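Local coordinates for protein glutathione S-transferase (Bombyx mori, PDB 5ZFG) that metabolises the insecticide diazinon in the silkworm and probably acts as a glutathione transferase, conjugating glutathione to its substrates, at residues K4-S9 against I54-D59; V22-P27 against Y73-Y78; A93-R98 against L156-F161. All coordinates share one frame; numbering follows the deposited sequence.

Contact 1: K4-S9 against I54-D59; sequences KLYAVS and IPVLDD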
loop_
_atom_site.group_PDB
_atom_site.type_symbol
_atom_site.label_atom_id
_atom_site.label_comp_id
_atom_site.label_asym_id
_atom_site.label_seq_id
_atom_site.Cartn_x
_atom_site.Cartn_y
_atom_site.Cartn_z
ATOM N N LYS B 4 -5.723 -21.519 1.518
ATOM C CA LYS B 4 -7.069 -21.116 1.908
ATOM C C LYS B 4 -7.196 -19.600 1.847
ATOM O O LYS B 4 -6.354 -18.885 2.401
ATOM C CB LYS B 4 -7.389 -21.608 3.315
ATOM C CG LYS B 4 -7.387 -23.150 3.448
ATOM C CD LYS B 4 -7.848 -23.574 4.832
ATOM C CE LYS B 4 -7.487 -25.021 5.119
ATOM N NZ LYS B 4 -8.169 -25.478 6.361
ATOM N N LEU B 5 -8.251 -19.119 1.191
ATOM C CA LEU B 5 -8.534 -17.684 1.114
ATOM C C LEU B 5 -9.856 -17.374 1.800
ATOM O O LEU B 5 -10.912 -17.853 1.372
ATOM C CB LEU B 5 -8.587 -17.203 -0.333
ATOM C CG LEU B 5 -8.859 -15.712 -0.488
ATOM C CD1 LEU B 5 -7.631 -14.909 -0.048
ATOM C CD2 LEU B 5 -9.225 -15.382 -1.935
ATOM N N TYR B 6 -9.796 -16.533 2.825
ATOM C CA TYR B 6 -10.986 -16.006 3.485
ATOM C C TYR B 6 -11.376 -14.694 2.812
ATOM O O TYR B 6 -10.609 -13.728 2.845
ATOM C CB TYR B 6 -10.722 -15.820 4.978
ATOM C CG TYR B 6 -10.447 -17.144 5.665
ATOM C CD1 TYR B 6 -11.455 -17.809 6.348
ATOM C CD2 TYR B 6 -9.194 -17.753 5.587
ATOM C CE1 TYR B 6 -11.219 -19.028 6.961
ATOM C CE2 TYR B 6 -8.945 -18.982 6.200
ATOM C CZ TYR B 6 -9.966 -19.610 6.888
ATOM O OH TYR B 6 -9.742 -20.838 7.497
ATOM N N ALA B 7 -12.551 -14.671 2.183
ATOM C CA ALA B 7 -12.928 -13.594 1.271
ATOM C C ALA B 7 -14.405 -13.265 1.453
ATOM O O ALA B 7 -15.145 -14.016 2.093
ATOM C CB ALA B 7 -12.653 -13.994 -0.189
ATOM N N VAL B 8 -14.845 -12.141 0.867
ATOM C CA VAL B 8 -16.255 -11.771 0.838
ATOM C C VAL B 8 -16.672 -11.548 -0.613
ATOM O O VAL B 8 -15.906 -11.008 -1.419
ATOM C CB VAL B 8 -16.535 -10.533 1.729
ATOM C CG1 VAL B 8 -15.973 -9.236 1.126
ATOM C CG2 VAL B 8 -18.022 -10.408 2.017
ATOM N N SER B 9 -17.900 -11.964 -0.933
ATOM C CA SER B 9 -18.372 -12.077 -2.311
ATOM C C SER B 9 -18.497 -10.750 -3.043
ATOM O O SER B 9 -18.506 -10.746 -4.280
ATOM C CB SER B 9 -19.733 -12.776 -2.320
ATOM O OG SER B 9 -20.686 -11.973 -1.636
ATOM N N ILE B 54 -11.047 -8.245 5.606
ATOM C CA ILE B 54 -11.143 -9.302 4.597
ATOM C C ILE B 54 -10.501 -8.772 3.318
ATOM O O ILE B 54 -10.820 -7.645 2.916
ATOM C CB ILE B 54 -12.621 -9.668 4.374
ATOM C CG1 ILE B 54 -13.346 -9.842 5.718
ATOM C CG2 ILE B 54 -12.788 -10.867 3.474
ATOM C CD1 ILE B 54 -14.852 -9.772 5.601
ATOM N N PRO B 55 -9.673 -9.550 2.588
ATOM C CA PRO B 55 -9.370 -10.969 2.791
ATOM C C PRO B 55 -8.176 -11.291 3.694
ATOM O O PRO B 55 -7.395 -10.409 4.069
ATOM C CB PRO B 55 -9.085 -11.445 1.363
ATOM C CG PRO B 55 -8.379 -10.276 0.745
ATOM C CD PRO B 55 -9.133 -9.070 1.295
ATOM N N VAL B 56 -8.014 -12.580 4.005
ATOM C CA VAL B 56 -6.782 -13.087 4.608
ATOM C C VAL B 56 -6.480 -14.444 3.984
ATOM O O VAL B 56 -7.393 -15.216 3.683
ATOM C CB VAL B 56 -6.871 -13.155 6.155
ATOM C CG1 VAL B 56 -7.979 -14.112 6.640
ATOM C CG2 VAL B 56 -5.518 -13.516 6.769
ATOM N N LEU B 57 -5.199 -14.697 3.731
ATOM C CA LEU B 57 -4.719 -15.950 3.152
ATOM C C LEU B 57 -4.112 -16.824 4.233
ATOM O O LEU B 57 -3.386 -16.338 5.102
ATOM C CB LEU B 57 -3.673 -15.661 2.071
ATOM C CG LEU B 57 -3.173 -16.816 1.206
ATOM C CD1 LEU B 57 -4.183 -17.165 0.122
ATOM C CD2 LEU B 57 -1.814 -16.455 0.591
ATOM N N ASP B 58 -4.409 -18.123 4.176
ATOM C CA ASP B 58 -3.752 -19.119 5.015
ATOM C C ASP B 58 -3.007 -20.080 4.092
ATOM O O ASP B 58 -3.629 -20.899 3.404
ATOM C CB ASP B 58 -4.768 -19.848 5.892
ATOM C CG ASP B 58 -4.155 -21.025 6.659
ATOM O OD1 ASP B 58 -2.923 -21.241 6.592
ATOM O OD2 ASP B 58 -4.926 -21.737 7.337
ATOM N N ASP B 59 -1.682 -19.969 4.071
ATOM C CA ASP B 59 -0.819 -20.827 3.252
ATOM C C ASP B 59 -0.093 -21.759 4.215
ATOM O O ASP B 59 0.961 -21.421 4.757
ATOM C CB ASP B 59 0.169 -20.019 2.400
ATOM C CG ASP B 59 0.831 -20.869 1.317
ATOM O OD1 ASP B 59 0.520 -22.087 1.241
ATOM O OD2 ASP B 59 1.653 -20.338 0.538
HETATM O O HOH W 1 -7.358 -21.732 8.282
#
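Lys4 O accepts the N-H of Asp58 at 2.7 Å, in the carbonyl plane and almost straight at the hydrogen (178°). The same oxygen also meets the CA of Leu57 in a CA-H...O contact of 3.4 Å. Lys4 N returns a bond to Asp58 O, and Tyr6 and Val56 form the second hydrogen-bonded pair, with Tyr6 N on Val56 O at 2.9 Å. Between them Leu5 and Leu57 form a non-hydrogen-bonded pair of the same antiparallel pairing.

Tyr6 and Val56 lie side by side on one face of the sheet. Val56 CG1, held between the backbone N and the carbonyl carbon (chi1 62°), comes within 3.6 Å of Tyr6 CB, while Val56 O sits at the edge of the phenol ring in its plane. At the far end of that ring a water joins Tyr6 OH (2.7 Å) to Asp58 OD2 (2.6 Å), to which it donates. Asp58 OD1 accepts from Gly61 N, so both carboxylate oxygens have partners. On the opposite face Leu5 CD1 packs at 4.0 Å against the CB of Pro55, whose preceding peptide bond is cis, the hallmark of a thioredoxin-like fold at this point.

Strand 3-7 also bonds to strand 29-32, and strand 56-59 to strand 62-65, which makes this pair the centre of the sheet. Helix 43-48 meets the Tyr6 and Val56 face; helices 12-23 and 67-78 cover the side bearing Leu5 and Leu57.

Contact 2: V22-P27 against Y73-Y78; sequences VALEVP and YICDKY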
loop_
_atom_site.group_PDB
_atom_site.type_symbol
_atom_site.label_atom_id
_atom_site.label_comp_id
_atom_site.label_asym_id
_atom_site.label_seq_id
_atom_site.Cartn_x
_atom_site.Cartn_y
_atom_site.Cartn_z
ATOM N N VAL B 22 -6.597 -17.370 -9.876
ATOM C CA VAL B 22 -7.131 -18.048 -11.056
ATOM C C VAL B 22 -6.213 -17.844 -12.255
ATOM O O VAL B 22 -5.887 -18.802 -12.970
ATOM C CB VAL B 22 -8.569 -17.558 -11.330
ATOM C CG1 VAL B 22 -9.072 -18.017 -12.700
ATOM C CG2 VAL B 22 -9.500 -18.025 -10.220
ATOM N N ALA B 23 -5.754 -16.604 -12.477
ATOM C CA ALA B 23 -4.873 -16.330 -13.613
ATOM C C ALA B 23 -3.569 -17.110 -13.510
ATOM O O ALA B 23 -3.019 -17.566 -14.524
ATOM C CB ALA B 23 -4.587 -14.837 -13.707
ATOM N N LEU B 24 -3.064 -17.283 -12.297
ATOM C CA LEU B 24 -1.808 -17.991 -12.080
ATOM C C LEU B 24 -1.996 -19.497 -11.987
ATOM O O LEU B 24 -0.998 -20.225 -11.874
ATOM C CB LEU B 24 -1.132 -17.482 -10.808
ATOM C CG LEU B 24 -0.592 -16.054 -10.933
ATOM C CD1 LEU B 24 0.056 -15.631 -9.623
ATOM C CD2 LEU B 24 0.394 -15.981 -12.073
ATOM N N GLU B 25 -3.243 -19.970 -12.023
ATOM C CA GLU B 25 -3.556 -21.391 -11.899
ATOM C C GLU B 25 -3.042 -21.974 -10.585
ATOM O O GLU B 25 -2.562 -23.104 -10.537
ATOM C CB GLU B 25 -3.002 -22.177 -13.095
ATOM C CG GLU B 25 -3.267 -21.498 -14.425
ATOM C CD GLU B 25 -2.963 -22.400 -15.608
ATOM O OE1 GLU B 25 -1.827 -22.352 -16.121
ATOM O OE2 GLU B 25 -3.861 -23.171 -16.000
ATOM N N VAL B 26 -3.148 -21.204 -9.506
ATOM C CA VAL B 26 -2.785 -21.667 -8.173
ATOM C C VAL B 26 -4.059 -22.181 -7.506
ATOM O O VAL B 26 -5.012 -21.399 -7.334
ATOM C CB VAL B 26 -2.130 -20.555 -7.340
ATOM C CG1 VAL B 26 -1.889 -21.039 -5.935
ATOM C CG2 VAL B 26 -0.813 -20.102 -7.980
ATOM N N PRO B 27 -4.147 -23.467 -7.170
ATOM C CA PRO B 27 -5.389 -23.987 -6.582
ATOM C C PRO B 27 -5.569 -23.500 -5.152
ATOM O O PRO B 27 -4.601 -23.362 -4.400
ATOM C CB PRO B 27 -5.198 -25.509 -6.639
ATOM C CG PRO B 27 -4.111 -25.720 -7.659
ATOM C CD PRO B 27 -3.193 -24.550 -7.459
ATOM N N TYR B 73 2.718 -11.823 -2.909
ATOM C CA TYR B 73 3.233 -13.079 -2.368
ATOM C C TYR B 73 2.883 -14.255 -3.269
ATOM O O TYR B 73 3.731 -15.110 -3.530
ATOM C CB TYR B 73 2.677 -13.296 -0.966
ATOM C CG TYR B 73 2.885 -14.704 -0.416
ATOM C CD1 TYR B 73 4.147 -15.132 -0.042
ATOM C CD2 TYR B 73 1.821 -15.579 -0.284
ATOM C CE1 TYR B 73 4.349 -16.407 0.461
ATOM C CE2 TYR B 73 2.010 -16.868 0.210
ATOM C CZ TYR B 73 3.281 -17.265 0.583
ATOM O OH TYR B 73 3.490 -18.529 1.096
ATOM N N ILE B 74 1.646 -14.298 -3.766
ATOM C CA ILE B 74 1.241 -15.399 -4.637
ATOM C C ILE B 74 2.144 -15.468 -5.867
ATOM O O ILE B 74 2.566 -16.556 -6.294
ATOM C CB ILE B 74 -0.247 -15.246 -5.015
ATOM C CG1 ILE B 74 -1.131 -15.532 -3.804
ATOM C CG2 ILE B 74 -0.591 -16.172 -6.178
ATOM C CD1 ILE B 74 -0.565 -16.516 -2.838
ATOM N N CYS B 75 2.506 -14.309 -6.425
ATOM C CA CYS B 75 3.410 -14.280 -7.574
ATOM C C CYS B 75 4.834 -14.653 -7.177
ATOM O O CYS B 75 5.455 -15.514 -7.814
ATOM C CB CYS B 75 3.388 -12.903 -8.236
ATOM S SG CYS B 75 1.797 -12.428 -8.909
ATOM N N ASP B 76 5.369 -14.011 -6.129
ATOM C CA ASP B 76 6.746 -14.276 -5.689
ATOM C C ASP B 76 6.953 -15.742 -5.326
ATOM O O ASP B 76 8.009 -16.316 -5.611
ATOM C CB ASP B 76 7.109 -13.418 -4.470
ATOM C CG ASP B 76 7.222 -11.929 -4.789
ATOM O OD1 ASP B 76 7.347 -11.565 -5.976
ATOM O OD2 ASP B 76 7.198 -11.129 -3.821
ATOM N N LYS B 77 5.973 -16.355 -4.669
ATOM C CA LYS B 77 6.145 -17.714 -4.169
ATOM C C LYS B 77 5.876 -18.754 -5.253
ATOM O O LYS B 77 6.656 -19.695 -5.427
ATOM C CB LYS B 77 5.228 -17.940 -2.963
ATOM C CG LYS B 77 5.197 -19.375 -2.466
ATOM C CD LYS B 77 6.460 -19.724 -1.710
ATOM C CE LYS B 77 6.280 -21.023 -0.936
ATOM N NZ LYS B 77 7.581 -21.709 -0.713
ATOM N N TYR B 78 4.779 -18.604 -5.995
ATOM C CA TYR B 78 4.373 -19.681 -6.899
ATOM C C TYR B 78 4.641 -19.435 -8.374
ATOM O O TYR B 78 4.712 -20.407 -9.135
ATOM C CB TYR B 78 2.891 -19.997 -6.693
ATOM C CG TYR B 78 2.703 -20.539 -5.320
ATOM C CD1 TYR B 78 3.308 -21.744 -4.947
ATOM C CD2 TYR B 78 1.987 -19.836 -4.368
ATOM C CE1 TYR B 78 3.179 -22.233 -3.675
ATOM C CE2 TYR B 78 1.847 -20.322 -3.097
ATOM C CZ TYR B 78 2.441 -21.522 -2.754
ATOM O OH TYR B 78 2.313 -22.004 -1.478
#
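Leu24 and Cys75 bring their CA atoms to 7.8 Å, and Val26 and Tyr78 to 7.5 Å, where the chain leaving helix 12-23 passes the last turns of helix 67-78. Glu25 takes positive phi (59°) in a Schellman motif; of the motif's two bonds back into the last turn, one is Glu25 N to Val22 O at 3.0 Å. The turn ends the helix and sets Leu24 and Val26, on either side of Glu25, toward helix 67-78.

Leu24 does most of its touching with one methyl. Its CG lies anti to the carbonyl carbon (chi1 -70°) and CD1 is carried forward to 3.5 Å from Ile74 CG2 and 3.7 Å from Cys75 SG. Val26, two residues on, meets the helix one turn later than Ile74, at Tyr78: its CG2 rests 3.9 Å from Tyr78 CB, the two side chains meeting at about a right angle, and lies at a looser 4.3 Å from Ile74 CG2. Ile74 thus receives both residues on its branch methyl, and Leu21 of helix 12-23 adds to the same packing.

The contact packs together two helices on the same face of the thioredoxin-like sheet. Between the segments shape and burial of apolar surfaces do the work; just beyond them Arg79 gives Leu24 O a weak hydrogen bond, and Tyr78 OH is hydrogen-bonded to Asp59.

Contact 3: A93-R98 against L156-F161; sequences AIVNHR and LTIADF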
loop_
_atom_site.group_PDB
_atom_site.type_symbol
_atom_site.label_atom_id
_atom_site.label_comp_id
_atom_site.label_asym_id
_atom_site.label_seq_id
_atom_site.Cartn_x
_atom_site.Cartn_y
_atom_site.Cartn_z
ATOM N N ALA B 93 8.478 -1.768 -10.189
ATOM C CA ALA B 93 8.105 -0.544 -9.476
ATOM C C ALA B 93 6.813 0.056 -10.015
ATOM O O ALA B 93 6.011 0.603 -9.245
ATOM C CB ALA B 93 9.231 0.469 -9.560
ATOM N N ILE B 94 6.602 -0.003 -11.334
ATOM C CA ILE B 94 5.350 0.514 -11.890
ATOM C C ILE B 94 4.166 -0.285 -11.349
ATOM O O ILE B 94 3.138 0.289 -10.960
ATOM C CB ILE B 94 5.380 0.517 -13.432
ATOM C CG1 ILE B 94 6.562 1.358 -13.957
ATOM C CG2 ILE B 94 4.057 1.094 -13.991
ATOM C CD1 ILE B 94 6.847 1.151 -15.445
ATOM N N VAL B 95 4.300 -1.617 -11.297
ATOM C CA VAL B 95 3.257 -2.445 -10.693
ATOM C C VAL B 95 3.052 -2.069 -9.231
ATOM O O VAL B 95 1.915 -1.845 -8.791
ATOM C CB VAL B 95 3.586 -3.943 -10.837
ATOM C CG1 VAL B 95 2.553 -4.790 -10.043
ATOM C CG2 VAL B 95 3.592 -4.342 -12.317
ATOM N N ASN B 96 4.145 -2.013 -8.454
ATOM C CA ASN B 96 4.031 -1.670 -7.038
ATOM C C ASN B 96 3.383 -0.313 -6.856
ATOM O O ASN B 96 2.548 -0.136 -5.961
ATOM C CB ASN B 96 5.402 -1.684 -6.366
ATOM C CG ASN B 96 5.952 -3.088 -6.171
ATOM O OD1 ASN B 96 5.224 -4.091 -6.243
ATOM N ND2 ASN B 96 7.257 -3.169 -5.931
ATOM N N HIS B 97 3.741 0.653 -7.706
ATOM C CA HIS B 97 3.133 1.970 -7.598
ATOM C C HIS B 97 1.628 1.901 -7.812
ATOM O O HIS B 97 0.842 2.475 -7.046
ATOM C CB HIS B 97 3.716 2.940 -8.617
ATOM C CG HIS B 97 2.946 4.216 -8.637
ATOM N ND1 HIS B 97 1.812 4.384 -9.400
ATOM C CD2 HIS B 97 3.053 5.327 -7.869
ATOM C CE1 HIS B 97 1.281 5.566 -9.138
ATOM N NE2 HIS B 97 2.018 6.160 -8.215
ATOM N N ARG B 98 1.209 1.217 -8.881
ATOM C CA ARG B 98 -0.213 1.156 -9.188
ATOM C C ARG B 98 -0.992 0.452 -8.078
ATOM O O ARG B 98 -2.134 0.825 -7.790
ATOM C CB ARG B 98 -0.431 0.471 -10.548
ATOM C CG ARG B 98 0.189 1.192 -11.764
ATOM C CD ARG B 98 -0.380 2.588 -12.014
ATOM N NE ARG B 98 0.126 3.102 -13.290
ATOM C CZ ARG B 98 1.266 3.769 -13.432
ATOM N NH1 ARG B 98 2.023 4.049 -12.377
ATOM N NH2 ARG B 98 1.652 4.162 -14.638
ATOM N N LEU B 156 -1.140 -7.753 -19.045
ATOM C CA LEU B 156 -1.817 -7.802 -17.749
ATOM C C LEU B 156 -0.822 -8.047 -16.617
ATOM O O LEU B 156 0.100 -8.861 -16.745
ATOM C CB LEU B 156 -2.877 -8.909 -17.759
ATOM C CG LEU B 156 -3.881 -8.944 -16.594
ATOM C CD1 LEU B 156 -4.916 -7.844 -16.730
ATOM C CD2 LEU B 156 -4.550 -10.306 -16.445
ATOM N N THR B 157 -0.992 -7.312 -15.505
ATOM C CA THR B 157 -0.208 -7.543 -14.292
ATOM C C THR B 157 -1.139 -7.520 -13.082
ATOM O O THR B 157 -2.313 -7.156 -13.185
ATOM C CB THR B 157 0.905 -6.501 -14.094
ATOM O OG1 THR B 157 0.325 -5.211 -13.883
ATOM C CG2 THR B 157 1.859 -6.437 -15.299
ATOM N N ILE B 158 -0.605 -7.891 -11.909
ATOM C CA ILE B 158 -1.432 -7.832 -10.702
ATOM C C ILE B 158 -1.892 -6.408 -10.403
ATOM O O ILE B 158 -2.845 -6.224 -9.650
ATOM C CB ILE B 158 -0.727 -8.426 -9.452
ATOM C CG1 ILE B 158 0.611 -7.738 -9.136
ATOM C CG2 ILE B 158 -0.585 -9.968 -9.551
ATOM C CD1 ILE B 158 1.232 -8.222 -7.806
ATOM N N ALA B 159 -1.228 -5.388 -10.961
ATOM C CA ALA B 159 -1.690 -4.019 -10.753
ATOM C C ALA B 159 -3.064 -3.791 -11.371
ATOM O O ALA B 159 -3.814 -2.917 -10.916
ATOM C CB ALA B 159 -0.676 -3.031 -11.338
ATOM N N ASP B 160 -3.427 -4.577 -12.387
ATOM C CA ASP B 160 -4.697 -4.350 -13.065
ATOM C C ASP B 160 -5.896 -4.723 -12.196
ATOM O O ASP B 160 -6.902 -4.010 -12.207
ATOM C CB ASP B 160 -4.734 -5.133 -14.371
ATOM C CG ASP B 160 -3.860 -4.512 -15.412
ATOM O OD1 ASP B 160 -4.244 -3.424 -15.899
ATOM O OD2 ASP B 160 -2.774 -5.073 -15.692
ATOM N N PHE B 161 -5.816 -5.832 -11.458
ATOM C CA PHE B 161 -7.003 -6.343 -10.770
ATOM C C PHE B 161 -7.577 -5.358 -9.766
ATOM O O PHE B 161 -8.795 -5.113 -9.815
ATOM C CB PHE B 161 -6.724 -7.698 -10.099
ATOM C CG PHE B 161 -6.218 -8.747 -11.038
ATOM C CD1 PHE B 161 -6.893 -9.031 -12.223
ATOM C CD2 PHE B 161 -5.051 -9.444 -10.741
ATOM C CE1 PHE B 161 -6.396 -9.992 -13.105
ATOM C CE2 PHE B 161 -4.555 -10.417 -11.606
ATOM C CZ PHE B 161 -5.233 -10.686 -12.795
HETATM O O HOH W 2 -3.639 -1.637 -8.344
#
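Arg98, whose CB meets Ala159 CB at 3.6 Å, turns its guanidinium away from the loop before helix 160-172. One face of that group carries Ile94 CG2, 3.7 Å above the plane and off centre; His97 CG lies in plane at its edge, and Tyr142 makes a cation-pi contact with it. Across the way, Thr157 O stands over the rim of one face of the Phe161 ring.

Val95 carries most of the contact through both its methyls. With CG1 anti to the backbone N (chi1 173°), that methyl reaches Ile158 CG1 at 3.6 Å and Ala159 CB at 3.9 Å, while CG2 rests 3.7 Å from Thr157 OG1. An alanine here would probably open a gap beside Ile158 and Thr157 and leave their side chains less firmly seated.

Thr157 and Asp160 form a capping box, a recognised feature of the GST helical domain: Thr157 N donates to Asp160 OD2 at 2.9 Å, and Ala159 N gives Thr157 OG1 a weak bond. A water donates to both Arg98 O and Ala159 O. Polar groups find partners within the loop, through water or beyond the two segments, leaving mainly apolar packing to join helices 89-114 and 160-172 directly.

Overall arrangement
Contacts 1 and 2 belong to the thioredoxin-like domain and contact 3 to the helical domain. Contact 1, partly buried, is a backbone-bonded strand pair with a water-linked polar side; contacts 2 and 3 are buried and rely on aliphatic packing where helices end or begin. Contacts 1 and 2 touch directly, the side chain of Leu57 in the strand packing on Ile74 and Tyr73 in the helix. Cys75 then touches Ile158, carrying the packing across the domain boundary to contact 3. Contacts 1 and 3 stay about 11 Å apart at their nearest atoms. The second subunit reaches contacts 2 and 3 but not contact 1.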